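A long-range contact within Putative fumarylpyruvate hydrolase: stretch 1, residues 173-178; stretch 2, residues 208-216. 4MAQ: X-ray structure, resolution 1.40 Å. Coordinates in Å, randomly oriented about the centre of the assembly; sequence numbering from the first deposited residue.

Stretch 1 173-178: TRQQGD
Stretch 2, residues 208-216: GTPAGVGAL

A strand and a loop can pack closely without sharing a single backbone-to-backbone hydrogen bond, provided that one side chain and a few waters meet some of the polar groups between them. The contact between residues 173-178 and 208-216 of this putative fumarylpyruvate hydrolase is a compact example. The first stretch is strand throughout, continuing one that begins earlier, with a less extended backbone at Arg174 (phi/psi -113/-31); the second is mostly loop. They run antiparallel, with Gln175 CA 4.8 Å from Gly212 CA and Gly177 CA 5.4 Å from Pro210 CA, and together they bury 311 Å².

Gln175 is buried and, at 91 Å², has the largest area covered by the other stretch. Its CA-to-CB bond points toward the loop, and chi1 -58° (m), chi2 -170° (t) and chi3 -100° carry the amide among three acceptors. Gln175 NE2 donates to Thr209 OG1 at 2.9 Å with good geometry (153°). Gln175 NE2 also makes weak bonds to Pro210 O, at 2.9 Å but a bent 122°, and to Ala211 O, straighter at 156° but long at 3.4 Å. An amide nitrogen suits this place because it brings two hydrogens to a cluster of oxygens; OE1 is satisfied elsewhere in the structure. Thr209, chi1 -163° (t), presents the hydroxyl, which also bonds elsewhere.

Gly212, at phi/psi 105/13, lies against the strand backbone. Gly212 CA approaches Arg174 O at 3.4 Å in a CA-H...O contact, angle 145° at the hydrogen. A CB on Gly212 would lie 2.1 Å from Arg174 O, a clash, and would be tight against Gln175 CG, while the backbone angles alone already call for glycine. Gly212 O is also 3.4 Å from Arg174 O, but two acceptors cannot bond.

Farther along, Pro210 (phi/psi -75/-179, C-gamma endo) has its CA-to-CB bond pointing toward the strand, and Pro210 CB packs 3.9 Å from Gly177 CA. A CB on Gly177 would come within 2.6 Å of Pro210 CB, so its absence makes room for the ring.

Water adds further links. The CA-to-CB bond of Gln176 points away, but Gln176 N donates to water 3 at 2.8 Å, and that water donates to Ala211 O at 2.6 Å, bridging the backbones. Arg174, with chi1-chi3 m, m, t and chi4 91°, places Arg174 NH1 4.1 Å from Ala215 O. Two waters span this gap: water 1 accepts from Arg174 NH1 at 2.8 Å and water 2 at 3.0 Å, and each donates to Ala215 O at 2.9 Å.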

# COMPACT_ATOMS: atom_id res chain seq x y z
N THR B 173 -9.43 29.98 -6.13
CA THR B 173 -9.71 29.08 -5.02
C THR B 173 -10.72 28.02 -5.43
O THR B 173 -11.78 28.33 -5.98
CB THR B 173 -10.25 29.88 -3.82
OG1 THR B 173 -9.27 30.85 -3.44
CG2 THR B 173 -10.52 28.94 -2.64
N ARG B 174 -10.38 26.76 -5.17
CA ARG B 174 -11.25 25.63 -5.49
C ARG B 174 -11.75 24.94 -4.24
O ARG B 174 -12.85 24.37 -4.24
CB ARG B 174 -10.52 24.61 -6.39
CG ARG B 174 -9.91 25.14 -7.69
CD ARG B 174 -10.95 25.42 -8.76
NE ARG B 174 -10.42 26.24 -9.88
CZ ARG B 174 -9.87 25.76 -11.00
NH1 ARG B 174 -9.74 24.44 -11.20
NH2 ARG B 174 -9.43 26.61 -11.94
N GLN B 175 -10.95 24.96 -3.16
CA GLN B 175 -11.40 24.38 -1.89
C GLN B 175 -11.08 25.34 -0.78
O GLN B 175 -10.00 25.93 -0.77
CB GLN B 175 -10.69 23.04 -1.59
CG GLN B 175 -10.89 21.98 -2.67
CD GLN B 175 -10.39 20.62 -2.22
OE1 GLN B 175 -9.29 20.21 -2.57
NE2 GLN B 175 -11.18 19.95 -1.39
N GLN B 176 -11.99 25.50 0.17
CA GLN B 176 -11.73 26.32 1.34
C GLN B 176 -12.67 25.86 2.43
O GLN B 176 -13.89 25.94 2.31
CB GLN B 176 -11.95 27.81 1.04
CG GLN B 176 -11.54 28.78 2.13
CD GLN B 176 -11.62 30.20 1.62
OE1 GLN B 176 -10.64 30.74 1.14
NE2 GLN B 176 -12.82 30.79 1.69
N GLY B 177 -12.09 25.35 3.50
CA GLY B 177 -12.86 24.95 4.64
C GLY B 177 -12.09 25.22 5.91
O GLY B 177 -11.14 26.00 5.92
N ASP B 178 -12.53 24.59 7.00
CA ASP B 178 -11.88 24.79 8.29
C ASP B 178 -11.65 23.44 8.93
O ASP B 178 -12.51 22.56 8.84
CB ASP B 178 -12.72 25.69 9.20
CG ASP B 178 -11.93 26.21 10.38
OD1 ASP B 178 -11.73 25.44 11.34
OD2 ASP B 178 -11.49 27.38 10.34
N GLY B 208 -8.74 13.91 5.53
CA GLY B 208 -9.97 14.26 4.83
C GLY B 208 -9.89 15.62 4.19
O GLY B 208 -8.91 16.35 4.35
N THR B 209 -10.93 15.98 3.46
CA THR B 209 -10.89 17.18 2.62
C THR B 209 -12.20 17.93 2.69
O THR B 209 -13.26 17.30 2.77
CB THR B 209 -10.57 16.76 1.16
OG1 THR B 209 -10.14 17.90 0.40
CG2 THR B 209 -11.77 16.13 0.45
N PRO B 210 -12.15 19.27 2.65
CA PRO B 210 -13.40 20.03 2.59
C PRO B 210 -14.00 19.94 1.17
O PRO B 210 -13.47 19.26 0.31
CB PRO B 210 -12.96 21.46 2.89
CG PRO B 210 -11.55 21.52 2.42
CD PRO B 210 -10.97 20.16 2.71
N ALA B 211 -15.13 20.60 0.96
CA ALA B 211 -15.79 20.59 -0.34
C ALA B 211 -14.90 21.16 -1.44
O ALA B 211 -13.92 21.87 -1.20
CB ALA B 211 -17.11 21.35 -0.27
N GLY B 212 -15.26 20.83 -2.67
CA GLY B 212 -14.63 21.47 -3.82
C GLY B 212 -13.64 20.62 -4.56
O GLY B 212 -12.88 21.13 -5.41
N VAL B 213 -13.62 19.31 -4.27
CA VAL B 213 -12.84 18.37 -5.09
C VAL B 213 -13.13 18.66 -6.56
O VAL B 213 -14.29 18.86 -6.95
CB VAL B 213 -13.19 16.88 -4.76
CG1 VAL B 213 -14.69 16.61 -4.91
CG2 VAL B 213 -12.41 15.91 -5.66
N GLY B 214 -12.08 18.70 -7.38
CA GLY B 214 -12.24 19.01 -8.80
C GLY B 214 -11.01 18.58 -9.55
O GLY B 214 -10.08 18.04 -8.97
N ALA B 215 -11.02 18.79 -10.87
CA ALA B 215 -9.95 18.29 -11.74
C ALA B 215 -8.73 19.21 -11.83
O ALA B 215 -8.83 20.44 -11.68
CB ALA B 215 -10.52 18.05 -13.13
N LEU B 216 -7.58 18.60 -12.12
CA LEU B 216 -6.32 19.28 -12.45
C LEU B 216 -5.96 18.95 -13.88
O LEU B 216 -6.01 17.78 -14.27
CB LEU B 216 -5.18 18.80 -11.54
CG LEU B 216 -5.33 19.12 -10.06
CD1 LEU B 216 -4.20 18.44 -9.28
CD2 LEU B 216 -5.37 20.63 -9.84
O HOH W 1 -10.30 22.07 -9.83
O HOH W 2 -8.21 22.78 -13.24
O HOH W 3 -14.46 24.12 0.07